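Local coordinates for FMN-dependent NADH-azoreductase 1 (Bacillus anthracis, PDB 3U7I), which probably uses FMN and NADH to reduce electrophilic quinones and to cleave the azo bond of aromatic azo compounds, working as a homodimer, at residues Lys93-Leu104 with Leu138-Ala149; Met117-Phe127 with Lys171-Ile179. All coordinates share one frame; numbering follows the deposited sequence. Where two conformers were deposited one is given.

Overall arrangement
Contact 1 joins two neighbouring central strands of the parallel sheet of a flavodoxin-like fold, and contact 2 packs the end of helix 111-120 and the loop after it against the end of helix 165-177; their centres lie about 12 Å apart. Both are buried, contact 1 near the middle of the chain and contact 2 farther out, within reach of the second subunit. A backbone ladder with arginine bonds at its N-terminal end holds 93-104 to 138-149, whereas 117-127 meets 171-179 through selenomethionine, aromatic and aliphatic side chains. The two touch where Tyr98 packs on Ile179, and a salt bridge links Lys93 to Glu125.

Contact 1: Lys93-Leu104 with Leu138-Ala149; sequences KSANTYVIVLPL and LKDGRRMLVIQA
Arg142, extended from CG to NE, carries its guanidinium to the turn before strand 97-103. Its NH2 donates to Lys93 O (2.7 Å), approaching from above the carbonyl plane, and to Tyr98 OH (3.1 Å), with a weak third bond to Ala95 O; Tyr98 OH is also hydrogen-bonded to Phe92 O. The guanidinium and tyrosine ring planes are 10° apart, with the hydroxyl at the guanidinium's edge. At another edge Asp140 holds the guanidinium in a side-on salt bridge, OD2 taking NE and OD1 taking NH1, and a water joins NH1 to Lys93 O.

From here strands 97-103 and 143-149 run parallel, 4.7 Å apart at their closest and at 13° to each other. Their ladder runs from Arg143 N on Asn96 O to Leu104 N on Ala149 O; in its middle, Ile147 N meets Ile100 O in an almost straight bond. On one face the bent chain of Met144, a selenomethionine, in the conformer given lays its CE against Tyr98 CB and its SE against Ile100 CG1. Farther along that face Leu102 CD2 meets Val146 CG1 at 3.5 Å. On the other face Arg143 folds back at chi2 and chi3 to grip Thr97 OG1 side-on, with NE at 2.8 Å and NH2 at 2.9 Å; NH2 also reaches Leu213 O.

Strands 6-11 and 181-187 flank the pair. Helix 165-177 covers Ile100 and Met144, and helix 22-37 covers Val99 and Leu145 on the opposite face; at the C-terminal end Ala149 lies beside Ser23, a predicted FMN-binding residue.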
loop_
_atom_site.group_PDB
_atom_site.type_symbol
_atom_site.label_atom_id
_atom_site.label_comp_id
_atom_site.label_asym_id
_atom_site.label_seq_id
_atom_site.Cartn_x
_atom_site.Cartn_y
_atom_site.Cartn_z
ATOM N N LYS C 93 15.948 12.080 5.556
ATOM C CA LYS C 93 16.296 12.702 6.834
ATOM C C LYS C 93 16.809 14.136 6.691
ATOM O O LYS C 93 16.764 14.914 7.644
ATOM C CB LYS C 93 17.308 11.838 7.603
ATOM C CG LYS C 93 16.718 10.522 8.112
ATOM C CD LYS C 93 17.716 9.701 8.929
ATOM C CE LYS C 93 18.096 10.411 10.219
ATOM N NZ LYS C 93 19.019 9.590 11.045
ATOM N N SER C 94 17.295 14.488 5.501
ATOM C CA SER C 94 17.961 15.782 5.310
ATOM C C SER C 94 16.969 16.918 5.099
ATOM O O SER C 94 17.336 18.085 5.214
ATOM C CB SER C 94 18.914 15.726 4.115
ATOM O OG SER C 94 18.188 15.700 2.896
ATOM N N ALA C 95 15.724 16.556 4.777
ATOM C CA ALA C 95 14.650 17.509 4.481
ATOM C C ALA C 95 13.800 17.841 5.716
ATOM O O ALA C 95 13.524 16.969 6.540
ATOM C CB ALA C 95 13.757 16.944 3.376
ATOM N N ASN C 96 13.372 19.097 5.845
ATOM C CA ASN C 96 12.424 19.426 6.912
ATOM C C ASN C 96 11.035 19.790 6.384
ATOM O O ASN C 96 10.123 20.085 7.160
ATOM C CB ASN C 96 12.966 20.500 7.867
ATOM C CG ASN C 96 12.882 21.883 7.292
ATOM O OD1 ASN C 96 13.226 22.102 6.135
ATOM N ND2 ASN C 96 12.410 22.833 8.093
ATOM N N THR C 97 10.887 19.752 5.060
ATOM C CA THR C 97 9.599 19.956 4.395
ATOM C C THR C 97 9.420 18.873 3.325
ATOM O O THR C 97 10.310 18.654 2.491
ATOM C CB THR C 97 9.489 21.378 3.760
ATOM O OG1 THR C 97 9.665 22.385 4.769
ATOM C CG2 THR C 97 8.135 21.572 3.070
ATOM N N TYR C 98 8.285 18.177 3.363
ATOM C CA TYR C 98 8.030 17.076 2.438
ATOM C C TYR C 98 6.791 17.369 1.614
ATOM O O TYR C 98 5.800 17.878 2.141
ATOM C CB TYR C 98 7.819 15.758 3.197
ATOM C CG TYR C 98 8.968 15.378 4.106
ATOM C CD1 TYR C 98 10.114 14.762 3.591
ATOM C CD2 TYR C 98 8.913 15.635 5.477
ATOM C CE1 TYR C 98 11.179 14.420 4.418
ATOM C CE2 TYR C 98 9.967 15.298 6.313
ATOM C CZ TYR C 98 11.102 14.686 5.779
ATOM O OH TYR C 98 12.161 14.340 6.605
ATOM N N VAL C 99 6.840 17.058 0.321
ATOM C CA VAL C 99 5.642 17.154 -0.519
ATOM C C VAL C 99 5.387 15.831 -1.242
ATOM O O VAL C 99 6.180 15.422 -2.095
ATOM C CB VAL C 99 5.717 18.322 -1.548
ATOM C CG1 VAL C 99 4.413 18.412 -2.363
ATOM C CG2 VAL C 99 5.990 19.648 -0.837
ATOM N N ILE C 100 4.288 15.163 -0.893
ATOM C CA ILE C 100 3.901 13.915 -1.549
ATOM C C ILE C 100 2.826 14.147 -2.613
ATOM O O ILE C 100 1.774 14.727 -2.337
ATOM C CB ILE C 100 3.414 12.845 -0.527
ATOM C CG1 ILE C 100 4.571 12.421 0.385
ATOM C CG2 ILE C 100 2.785 11.638 -1.260
ATOM C CD1 ILE C 100 4.215 11.365 1.425
ATOM N N VAL C 101 3.109 13.695 -3.831
ATOM C CA VAL C 101 2.166 13.796 -4.946
ATOM C C VAL C 101 1.703 12.392 -5.362
ATOM O O VAL C 101 2.518 11.529 -5.692
ATOM C CB VAL C 101 2.798 14.536 -6.162
ATOM C CG1 VAL C 101 1.741 14.878 -7.225
ATOM C CG2 VAL C 101 3.545 15.802 -5.691
ATOM N N LEU C 102 0.398 12.158 -5.338
ATOM C CA LEU C 102 -0.115 10.846 -5.717
ATOM C C LEU C 102 -1.504 10.914 -6.308
ATOM O O LEU C 102 -2.306 11.782 -5.936
ATOM C CB LEU C 102 -0.148 9.902 -4.512
ATOM C CG LEU C 102 -1.223 10.178 -3.456
ATOM C CD1 LEU C 102 -1.476 8.940 -2.594
ATOM C CD2 LEU C 102 -0.817 11.378 -2.606
ATOM N N PRO C 103 -1.784 10.004 -7.257
ATOM C CA PRO C 103 -3.157 9.679 -7.641
ATOM C C PRO C 103 -3.675 8.610 -6.684
ATOM O O PRO C 103 -2.932 7.690 -6.339
ATOM C CB PRO C 103 -2.997 9.102 -9.049
ATOM C CG PRO C 103 -1.650 8.495 -9.053
ATOM C CD PRO C 103 -0.795 9.334 -8.123
ATOM N N LEU C 104 -4.915 8.751 -6.236
ATOM C CA LEU C 104 -5.542 7.735 -5.401
ATOM C C LEU C 104 -6.164 6.680 -6.302
ATOM O O LEU C 104 -7.134 6.961 -7.024
ATOM C CB LEU C 104 -6.621 8.349 -4.503
ATOM C CG LEU C 104 -7.349 7.376 -3.574
ATOM C CD1 LEU C 104 -6.361 6.689 -2.642
ATOM C CD2 LEU C 104 -8.423 8.095 -2.777
ATOM N N LEU C 138 12.174 11.749 14.441
ATOM C CA LEU C 138 12.146 13.011 13.708
ATOM C C LEU C 138 11.126 13.973 14.307
ATOM O O LEU C 138 10.257 14.489 13.598
ATOM C CB LEU C 138 11.833 12.769 12.229
ATOM C CG LEU C 138 12.748 11.783 11.492
ATOM C CD1 LEU C 138 12.305 11.637 10.046
ATOM C CD2 LEU C 138 14.210 12.199 11.573
ATOM N N LYS C 139 11.237 14.214 15.609
ATOM C CA LYS C 139 10.307 15.092 16.307
ATOM C C LYS C 139 10.882 16.502 16.417
ATOM O O LYS C 139 11.023 17.031 17.513
ATOM C CB LYS C 139 9.991 14.535 17.699
ATOM C CG LYS C 139 9.660 13.045 17.699
ATOM C CD LYS C 139 8.582 12.694 18.713
ATOM C CE LYS C 139 8.178 11.226 18.588
ATOM N NZ LYS C 139 6.699 11.023 18.633
ATOM N N ASP C 140 11.204 17.108 15.277
ATOM C CA ASP C 140 11.896 18.398 15.256
ATOM C C ASP C 140 11.227 19.476 14.387
ATOM O O ASP C 140 11.911 20.345 13.839
ATOM C CB ASP C 140 13.363 18.209 14.832
ATOM C CG ASP C 140 13.525 17.215 13.684
ATOM O OD1 ASP C 140 14.674 16.871 13.349
ATOM O OD2 ASP C 140 12.508 16.757 13.127
ATOM N N GLY C 141 9.900 19.427 14.266
ATOM C CA GLY C 141 9.158 20.474 13.576
ATOM C C GLY C 141 9.150 20.417 12.049
ATOM O O GLY C 141 9.006 21.446 11.377
ATOM N N ARG C 142 9.293 19.219 11.493
ATOM C CA ARG C 142 9.229 19.058 10.051
ATOM C C ARG C 142 7.787 19.188 9.577
ATOM O O ARG C 142 6.854 19.086 10.373
ATOM C CB ARG C 142 9.828 17.711 9.629
ATOM C CG ARG C 142 11.223 17.487 10.187
ATOM C CD ARG C 142 11.809 16.136 9.817
ATOM N NE ARG C 142 13.072 15.946 10.524
ATOM C CZ ARG C 142 14.210 15.520 9.979
ATOM N NH1 ARG C 142 15.290 15.401 10.745
ATOM N NH2 ARG C 142 14.276 15.210 8.691
ATOM N N ARG C 143 7.609 19.412 8.278
ATOM C CA ARG C 143 6.279 19.644 7.721
ATOM C C ARG C 143 6.004 18.744 6.520
ATOM O O ARG C 143 6.899 18.427 5.738
ATOM C CB ARG C 143 6.093 21.109 7.313
ATOM C CG ARG C 143 6.376 22.121 8.396
ATOM C CD ARG C 143 7.828 22.631 8.340
ATOM N NE ARG C 143 8.175 23.181 7.029
ATOM C CZ ARG C 143 7.980 24.449 6.668
ATOM N NH1 ARG C 143 7.435 25.315 7.517
ATOM N NH2 ARG C 143 8.327 24.852 5.450
HETATM N N MSE C 144 4.747 18.357 6.368
HETATM C CA MSE C 144 4.353 17.489 5.266
HETATM C C MSE C 144 3.095 18.015 4.584
HETATM O O MSE C 144 2.122 18.392 5.241
HETATM C CB MSE C 144 4.137 16.047 5.751
HETATM C CG MSE C 144 3.323 15.166 4.793
HETATM SE SE MSE C 144 4.250 14.525 3.171
HETATM C CE MSE C 144 5.614 13.399 4.010
ATOM N N LEU C 145 3.135 18.041 3.255
ATOM C CA LEU C 145 1.981 18.385 2.434
ATOM C C LEU C 145 1.731 17.238 1.473
ATOM O O LEU C 145 2.643 16.789 0.779
ATOM C CB LEU C 145 2.221 19.676 1.654
ATOM C CG LEU C 145 1.113 20.081 0.678
ATOM C CD1 LEU C 145 -0.132 20.576 1.424
ATOM C CD2 LEU C 145 1.625 21.143 -0.296
ATOM N N VAL C 146 0.497 16.750 1.437
ATOM C CA VAL C 146 0.134 15.694 0.500
ATOM C C VAL C 146 -0.791 16.269 -0.572
ATOM O O VAL C 146 -1.770 16.943 -0.249
ATOM C CB VAL C 146 -0.566 14.523 1.221
ATOM C CG1 VAL C 146 -1.040 13.479 0.212
ATOM C CG2 VAL C 146 0.363 13.901 2.246
ATOM N N ILE C 147 -0.460 16.038 -1.839
ATOM C CA ILE C 147 -1.307 16.468 -2.946
ATOM C C ILE C 147 -1.929 15.230 -3.587
ATOM O O ILE C 147 -1.252 14.468 -4.280
ATOM C CB ILE C 147 -0.503 17.274 -4.006
ATOM C CG1 ILE C 147 -0.043 18.613 -3.413
ATOM C CG2 ILE C 147 -1.347 17.507 -5.255
ATOM C CD1 ILE C 147 0.913 19.383 -4.302
ATOM N N GLN C 148 -3.228 15.046 -3.381
ATOM C CA GLN C 148 -3.916 13.833 -3.844
ATOM C C GLN C 148 -5.058 14.112 -4.813
ATOM O O GLN C 148 -5.987 14.853 -4.483
ATOM C CB GLN C 148 -4.455 13.041 -2.639
ATOM C CG GLN C 148 -5.296 11.803 -2.983
ATOM C CD GLN C 148 -5.792 11.075 -1.734
ATOM O OE1 GLN C 148 -5.111 10.185 -1.209
ATOM N NE2 GLN C 148 -6.975 11.455 -1.247
ATOM N N ALA C 149 -4.992 13.513 -6.003
ATOM C CA ALA C 149 -6.079 13.600 -6.980
ATOM C C ALA C 149 -6.875 12.318 -6.921
ATOM O O ALA C 149 -6.289 11.231 -6.885
ATOM C CB ALA C 149 -5.532 13.800 -8.388
HETATM O O HOH W 1 17.889 14.251 10.329
#

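Contact 2: Met117-Phe127 with Lys171-Ile179; sequences MDNIMIARETF and KAMFNFLGI
Met117, a selenomethionine bent at chi2 and chi3, brings its CE to 3.7 Å from Met173 CB and its SE to 4.8 Å from the centroid of the Phe174 ring, an oblique Met-aromatic contact. Two more selenomethionines meet as Met121 SE approaches Met173 SE to 3.9 Å, the side chains crossing at about a right angle; Met121 CE also touches Phe176 CE2.

Among the aromatic groups, Phe127 and Phe176 meet obliquely, their planes at 45°, with Phe127 CB 3.9 Å from Phe176 CE2. Phe176 CG lies anti to the backbone N (chi1 170°), a setting that directs the ring to Phe127.

Leu177 sets CD1 against Met121 CG and CD2 against Thr126, 3.6 Å from Thr126 O, while Ile120 CD1 lies against Phe174 CE1. The threonine hydroxyl is turned back to donate to Ile120 O at 2.6 Å, tying the loop to the end of its own helix.

A Schellman motif with Gly178 as C-prime residue ends helix 165-177, leading the chain to Ile179, which packs on strands 97-103 and 143-149. Helix 76-94 touches Ile120 through Phe92, while Phe176 meets Trp159 of the second subunit and Met173 packs on Phe107 of that subunit.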
loop_
_atom_site.group_PDB
_atom_site.type_symbol
_atom_site.label_atom_id
_atom_site.label_comp_id
_atom_site.label_asym_id
_atom_site.label_seq_id
_atom_site.Cartn_x
_atom_site.Cartn_y
_atom_site.Cartn_z
HETATM N N MSE C 117 8.144 3.945 1.683
HETATM C CA MSE C 117 7.987 3.886 3.134
HETATM C C MSE C 117 8.939 2.839 3.696
HETATM O O MSE C 117 9.504 3.025 4.770
HETATM C CB MSE C 117 6.541 3.563 3.549
HETATM C CG MSE C 117 5.484 4.580 3.089
HETATM SE SE MSE C 117 5.839 6.386 3.704
HETATM C CE MSE C 117 5.883 6.021 5.632
ATOM N N ASP C 118 9.127 1.747 2.959
ATOM C CA ASP C 118 9.999 0.656 3.410
ATOM C C ASP C 118 11.490 1.057 3.435
ATOM O O ASP C 118 12.307 0.424 4.120
ATOM C CB ASP C 118 9.785 -0.619 2.571
ATOM C CG ASP C 118 8.418 -1.250 2.787
ATOM O OD1 ASP C 118 7.767 -0.970 3.829
ATOM O OD2 ASP C 118 7.984 -2.033 1.902
ATOM N N ASN C 119 11.832 2.104 2.684
ATOM C CA ASN C 119 13.193 2.657 2.649
ATOM C C ASN C 119 13.471 3.661 3.774
ATOM O O ASN C 119 14.603 3.780 4.245
ATOM C CB ASN C 119 13.452 3.342 1.305
ATOM C CG ASN C 119 13.830 2.365 0.205
ATOM O OD1 ASN C 119 15.008 2.212 -0.115
ATOM N ND2 ASN C 119 12.830 1.708 -0.387
ATOM N N ILE C 120 12.431 4.383 4.200
ATOM C CA ILE C 120 12.606 5.482 5.150
ATOM C C ILE C 120 12.168 5.173 6.592
ATOM O O ILE C 120 12.545 5.893 7.519
ATOM C CB ILE C 120 11.898 6.763 4.664
ATOM C CG1 ILE C 120 10.382 6.563 4.676
ATOM C CG2 ILE C 120 12.412 7.164 3.268
ATOM C CD1 ILE C 120 9.607 7.841 4.603
HETATM N N MSE C 121 11.373 4.123 6.792
HETATM C CA MSE C 121 11.040 3.716 8.166
HETATM C C MSE C 121 12.039 2.681 8.661
HETATM O O MSE C 121 11.851 1.471 8.459
HETATM C CB MSE C 121 9.607 3.193 8.279
HETATM C CG MSE C 121 8.560 4.280 8.123
HETATM SE SE MSE C 121 6.792 3.563 8.264
HETATM C CE MSE C 121 6.872 2.956 10.120
ATOM N N ILE C 122 13.104 3.176 9.300
ATOM C CA ILE C 122 14.263 2.368 9.671
ATOM C C ILE C 122 14.595 2.584 11.146
ATOM O O ILE C 122 14.712 3.727 11.594
ATOM C CB ILE C 122 15.498 2.745 8.801
ATOM C CG1 ILE C 122 15.187 2.552 7.313
ATOM C CG2 ILE C 122 16.730 1.941 9.189
ATOM C CD1 ILE C 122 14.923 1.132 6.928
ATOM N N ALA C 123 14.733 1.489 11.899
ATOM C CA ALA C 123 15.026 1.569 13.330
ATOM C C ALA C 123 16.398 2.192 13.574
ATOM O O ALA C 123 17.342 1.972 12.805
ATOM C CB ALA C 123 14.930 0.192 13.982
ATOM N N ARG C 124 16.503 2.970 14.646
ATOM C CA ARG C 124 17.744 3.667 14.975
ATOM C C ARG C 124 18.015 4.857 14.041
ATOM O O ARG C 124 18.991 5.594 14.233
ATOM C CB ARG C 124 18.930 2.687 14.977
ATOM C CG ARG C 124 19.022 1.798 16.231
ATOM C CD ARG C 124 19.838 0.529 15.987
ATOM N NE ARG C 124 21.155 0.817 15.421
ATOM C CZ ARG C 124 21.723 0.110 14.445
ATOM N NH1 ARG C 124 22.926 0.446 13.989
ATOM N NH2 ARG C 124 21.092 -0.934 13.922
ATOM N N GLU C 125 17.144 5.042 13.044
ATOM C CA GLU C 125 17.286 6.126 12.075
ATOM C C GLU C 125 16.109 7.107 12.114
ATOM O O GLU C 125 16.276 8.268 12.479
ATOM C CB GLU C 125 17.482 5.574 10.653
ATOM C CG GLU C 125 18.833 4.880 10.425
ATOM C CD GLU C 125 20.012 5.856 10.439
ATOM O OE1 GLU C 125 19.795 7.075 10.260
ATOM O OE2 GLU C 125 21.160 5.406 10.626
ATOM N N THR C 126 14.917 6.652 11.734
ATOM C CA THR C 126 13.753 7.546 11.782
ATOM C C THR C 126 12.812 7.219 12.949
ATOM O O THR C 126 11.921 8.006 13.292
ATOM C CB THR C 126 12.996 7.582 10.439
ATOM O OG1 THR C 126 12.550 6.264 10.111
ATOM C CG2 THR C 126 13.921 8.092 9.318
ATOM N N PHE C 127 13.024 6.055 13.558
ATOM C CA PHE C 127 12.303 5.657 14.765
ATOM C C PHE C 127 13.172 4.704 15.585
ATOM O O PHE C 127 14.183 4.189 15.095
ATOM C CB PHE C 127 10.950 4.999 14.423
ATOM C CG PHE C 127 11.052 3.547 14.012
ATOM C CD1 PHE C 127 11.042 2.535 14.970
ATOM C CD2 PHE C 127 11.136 3.193 12.669
ATOM C CE1 PHE C 127 11.139 1.199 14.599
ATOM C CE2 PHE C 127 11.225 1.853 12.288
ATOM C CZ PHE C 127 11.231 0.857 13.252
ATOM N N LYS C 171 -0.814 10.071 7.103
ATOM C CA LYS C 171 -0.885 10.909 8.300
ATOM C C LYS C 171 -0.368 10.154 9.533
ATOM O O LYS C 171 0.436 10.681 10.319
ATOM C CB LYS C 171 -2.322 11.367 8.559
ATOM C CG LYS C 171 -2.430 12.457 9.627
ATOM C CD LYS C 171 -3.870 12.803 9.922
ATOM C CE LYS C 171 -3.948 14.008 10.834
ATOM N NZ LYS C 171 -5.339 14.194 11.315
ATOM N N ALA C 172 -0.850 8.918 9.690
ATOM C CA ALA C 172 -0.487 8.059 10.823
ATOM C C ALA C 172 1.016 7.799 10.904
ATOM O O ALA C 172 1.629 7.998 11.966
ATOM C CB ALA C 172 -1.257 6.726 10.762
HETATM N N MSE C 173 1.598 7.349 9.787
HETATM C CA MSE C 173 3.014 7.001 9.747
HETATM C C MSE C 173 3.865 8.228 10.035
HETATM O O MSE C 173 4.801 8.179 10.840
HETATM C CB MSE C 173 3.400 6.410 8.396
HETATM C CG MSE C 173 2.761 5.051 8.125
HETATM SE SE MSE C 173 3.138 3.710 9.495
HETATM C CE MSE C 173 1.464 3.768 10.475
ATOM N N PHE C 174 3.537 9.342 9.390
ATOM C CA PHE C 174 4.373 10.522 9.576
ATOM C C PHE C 174 4.241 11.101 10.966
ATOM O O PHE C 174 5.233 11.572 11.522
ATOM C CB PHE C 174 4.212 11.540 8.445
ATOM C CG PHE C 174 4.828 11.066 7.160
ATOM C CD1 PHE C 174 6.193 11.163 6.960
ATOM C CD2 PHE C 174 4.053 10.449 6.186
ATOM C CE1 PHE C 174 6.769 10.692 5.793
ATOM C CE2 PHE C 174 4.620 9.979 5.019
ATOM C CZ PHE C 174 5.978 10.095 4.821
ATOM N N ASN C 175 3.042 11.015 11.544
ATOM C CA ASN C 175 2.851 11.443 12.931
ATOM C C ASN C 175 3.672 10.565 13.873
ATOM O O ASN C 175 4.312 11.048 14.820
ATOM C CB ASN C 175 1.382 11.443 13.342
ATOM C CG ASN C 175 1.173 12.077 14.711
ATOM O OD1 ASN C 175 0.911 13.278 14.819
ATOM N ND2 ASN C 175 1.297 11.273 15.762
ATOM N N PHE C 176 3.658 9.268 13.591
ATOM C CA PHE C 176 4.503 8.333 14.318
ATOM C C PHE C 176 5.982 8.747 14.277
ATOM O O PHE C 176 6.645 8.793 15.311
ATOM C CB PHE C 176 4.320 6.916 13.777
ATOM C CG PHE C 176 5.322 5.941 14.303
ATOM C CD1 PHE C 176 5.394 5.674 15.665
ATOM C CD2 PHE C 176 6.189 5.287 13.439
ATOM C CE1 PHE C 176 6.320 4.769 16.160
ATOM C CE2 PHE C 176 7.118 4.382 13.926
ATOM C CZ PHE C 176 7.185 4.125 15.291
ATOM N N LEU C 177 6.495 9.040 13.083
ATOM C CA LEU C 177 7.889 9.441 12.927
ATOM C C LEU C 177 8.196 10.739 13.671
ATOM O O LEU C 177 9.351 11.016 13.989
ATOM C CB LEU C 177 8.261 9.578 11.442
ATOM C CG LEU C 177 8.256 8.275 10.635
ATOM C CD1 LEU C 177 8.839 8.468 9.222
ATOM C CD2 LEU C 177 9.002 7.168 11.394
ATOM N N GLY C 178 7.156 11.526 13.946
ATOM C CA GLY C 178 7.304 12.802 14.631
ATOM C C GLY C 178 6.858 13.996 13.803
ATOM O O GLY C 178 6.880 15.141 14.264
ATOM N N ILE C 179 6.461 13.730 12.564
ATOM C CA ILE C 179 6.036 14.794 11.658
ATOM C C ILE C 179 4.540 15.051 11.876
ATOM O O ILE C 179 3.676 14.322 11.377
ATOM C CB ILE C 179 6.400 14.460 10.175
ATOM C CG1 ILE C 179 7.899 14.125 10.063
ATOM C CG2 ILE C 179 6.002 15.600 9.244
ATOM C CD1 ILE C 179 8.299 13.438 8.783
#